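Local coordinates for conserved hypothetical protein (Bacteroides thetaiotaomicron, PDB 2FB0) that is of unknown function but may be an oxidoreductase related to the antibiotic biosynthesis monooxygenases, at residues Gly79-Gln82 with Glu83-Met87. Sequence-based numbering, arbitrary orientation.
Sequences GIIQ and ELAEM
Met87, a selenomethionine, reaches back from the start of strand 86-93 to the last turns of helix 72-84. Its SE lies 3.7 Å from Ile81 CG2 and equally close to Gln82 CG. The Met87 side chain runs at about a right angle to both. Ile81 CG2 stands opposite the backbone N, CG1 opposite the carbonyl carbon (chi1 -60°), and it is the CG2 branch that meets the selenium. Ile80 and Leu84 are instead side by side, one helical turn apart and pointing the same way, with Ile80 CG2 3.6 Å from Leu84 CD1. Both also touch helix 18-32. Glu83 N binds Gly79 O and Leu84 N binds Ile80 O, each at 3.1 Å but bent. Weaker three-residue bonds accompany them, so the helix tightens at its end. Ala85 N reaches Ile81 O only weakly, and Ala85 is where the chain leaves helical geometry. Across this turn two waters join Gln82 O to the Glu86 carboxylate. One lies 2.9 Å from Glu86 OE1, the other 2.7 Å from Glu86 OE2, with a long leg to Gln82 O. Buried Ile81 and Ala85 thus pack on strand 5-12, while Gln82 and Glu86 are exposed and water satisfies the helix-end carbonyl of Gln82.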
ATOM      1  N   GLY A  79     -11.986  -5.878 -14.701  1.00 24.87           N
ATOM      2  CA  GLY A  79     -12.423  -7.136 -15.305  1.00 25.14           C
ATOM      3  C   GLY A  79     -11.230  -8.049 -15.570  1.00 24.21           C
ATOM      4  O   GLY A  79     -11.237  -9.202 -15.168  1.00 24.43           O
ATOM      5  N   ILE A  80     -10.199  -7.510 -16.212  1.00 24.16           N
ATOM      6  CA  ILE A  80      -8.966  -8.259 -16.501  1.00 24.13           C
ATOM      7  C   ILE A  80      -8.292  -8.797 -15.236  1.00 24.20           C
ATOM      8  O   ILE A  80      -7.963  -9.991 -15.150  1.00 23.45           O
ATOM      9  CB  ILE A  80      -7.972  -7.439 -17.351  1.00 23.85           C
ATOM     10  CG1 ILE A  80      -8.505  -7.274 -18.782  1.00 23.48           C
ATOM     11  CG2 ILE A  80      -6.584  -8.118 -17.387  1.00 24.55           C
ATOM     12  CD1 ILE A  80      -7.873  -6.122 -19.556  1.00 22.43           C
ATOM     13  N   ILE A  81      -8.098  -7.924 -14.245  1.00 24.28           N
ATOM     14  CA  ILE A  81      -7.427  -8.341 -13.007  1.00 23.92           C
ATOM     15  C   ILE A  81      -8.239  -9.423 -12.294  1.00 23.93           C
ATOM     16  O   ILE A  81      -7.672 -10.406 -11.806  1.00 22.98           O
ATOM     17  CB  ILE A  81      -7.116  -7.133 -12.068  1.00 23.36           C
ATOM     18  CG1 ILE A  81      -6.194  -6.133 -12.783  1.00 24.06           C
ATOM     19  CG2 ILE A  81      -6.482  -7.603 -10.770  1.00 23.63           C
ATOM     20  CD1 ILE A  81      -6.108  -4.745 -12.092  1.00 24.32           C
ATOM     21  N   GLN A  82      -9.561  -9.253 -12.261  1.00 24.56           N
ATOM     22  CA  GLN A  82     -10.459 -10.231 -11.631  1.00 26.76           C
ATOM     23  C   GLN A  82     -10.434 -11.609 -12.297  1.00 26.24           C
ATOM     24  O   GLN A  82     -10.668 -12.623 -11.648  1.00 26.65           O
ATOM     25  CB  GLN A  82     -11.895  -9.695 -11.589  1.00 26.62           C
ATOM     26  CG  GLN A  82     -12.094  -8.679 -10.475  1.00 29.67           C
ATOM     27  CD  GLN A  82     -13.487  -8.072 -10.450  1.00 31.15           C
ATOM     28  OE1 GLN A  82     -14.035  -7.822  -9.375  1.00 37.83           O
ATOM     29  NE2 GLN A  82     -14.061  -7.818 -11.626  1.00 34.99           N
ATOM     30  N   GLU A  83     -10.144 -11.628 -13.592  1.00 26.24           N
ATOM     31  CA  GLU A  83     -10.053 -12.857 -14.357  1.00 26.48           C
ATOM     32  C   GLU A  83      -8.720 -13.561 -14.096  1.00 26.76           C
ATOM     33  O   GLU A  83      -8.632 -14.788 -14.150  1.00 27.14           O
ATOM     34  CB  GLU A  83     -10.226 -12.524 -15.845  1.00 26.13           C
ATOM     35  CG  GLU A  83     -10.903 -13.590 -16.686  1.00 26.68           C
ATOM     36  CD  GLU A  83     -12.233 -14.102 -16.145  1.00 27.88           C
ATOM     37  OE1 GLU A  83     -12.989 -13.349 -15.489  1.00 27.74           O
ATOM     38  OE2 GLU A  83     -12.515 -15.294 -16.380  1.00 26.57           O
ATOM     39  N   LEU A  84      -7.696 -12.771 -13.782  1.00 26.40           N
ATOM     40  CA  LEU A  84      -6.337 -13.265 -13.515  1.00 25.77           C
ATOM     41  C   LEU A  84      -6.033 -13.547 -12.049  1.00 25.41           C
ATOM     42  O   LEU A  84      -5.114 -14.305 -11.733  1.00 26.26           O
ATOM     43  CB  LEU A  84      -5.311 -12.245 -14.031  1.00 25.23           C
ATOM     44  CG  LEU A  84      -5.189 -11.998 -15.533  1.00 25.22           C
ATOM     45  CD1 LEU A  84      -4.522 -10.640 -15.796  1.00 22.40           C
ATOM     46  CD2 LEU A  84      -4.426 -13.138 -16.225  1.00 22.14           C
ATOM     47  N   ALA A  85      -6.793 -12.942 -11.144  1.00 25.57           N
ATOM     48  CA  ALA A  85      -6.367 -12.854  -9.751  1.00 25.46           C
ATOM     49  C   ALA A  85      -7.546 -12.636  -8.804  1.00 25.86           C
ATOM     50  O   ALA A  85      -8.681 -12.455  -9.249  1.00 25.51           O
ATOM     51  CB  ALA A  85      -5.317 -11.705  -9.609  1.00 24.63           C
ATOM     52  N   GLU A  86      -7.278 -12.650  -7.499  1.00 26.36           N
ATOM     53  CA  GLU A  86      -8.313 -12.341  -6.506  1.00 27.68           C
ATOM     54  C   GLU A  86      -8.045 -11.000  -5.834  1.00 27.11           C
ATOM     55  O   GLU A  86      -6.927 -10.728  -5.382  1.00 26.33           O
ATOM     56  CB  GLU A  86      -8.442 -13.449  -5.454  1.00 28.28           C
ATOM     57  CG  GLU A  86      -8.776 -14.851  -6.034  1.00 35.55           C
ATOM     58  CD  GLU A  86     -10.068 -14.911  -6.883  1.00 43.22           C
ATOM     59  OE1 GLU A  86     -11.071 -14.227  -6.551  1.00 46.74           O
ATOM     60  OE2 GLU A  86     -10.083 -15.672  -7.886  1.00 46.68           O
HETATM   61  N   MSE A  87      -9.083 -10.174  -5.768  1.00 27.10           N
HETATM   62  CA  MSE A  87      -8.961  -8.807  -5.284  1.00 27.81           C
HETATM   63  C   MSE A  87      -9.750  -8.624  -4.003  1.00 27.74           C
HETATM   64  O   MSE A  87     -10.864  -9.154  -3.879  1.00 27.58           O
HETATM   65  CB  MSE A  87      -9.502  -7.832  -6.326  1.00 27.76           C
HETATM   66  CG  MSE A  87      -8.778  -7.861  -7.648  1.00 28.26           C
HETATM   67 SE   MSE A  87      -9.493  -6.555  -8.901  0.60 29.03          SE
HETATM   68  CE  MSE A  87     -10.295  -5.300  -7.691  1.00 33.52           C
TER
HETATM   69  O   HOH W   1     -11.623 -12.644  -8.966  1.00 35.14           O
HETATM   70  O   HOH W   2      -9.498 -15.452 -10.477  1.00 45.28           O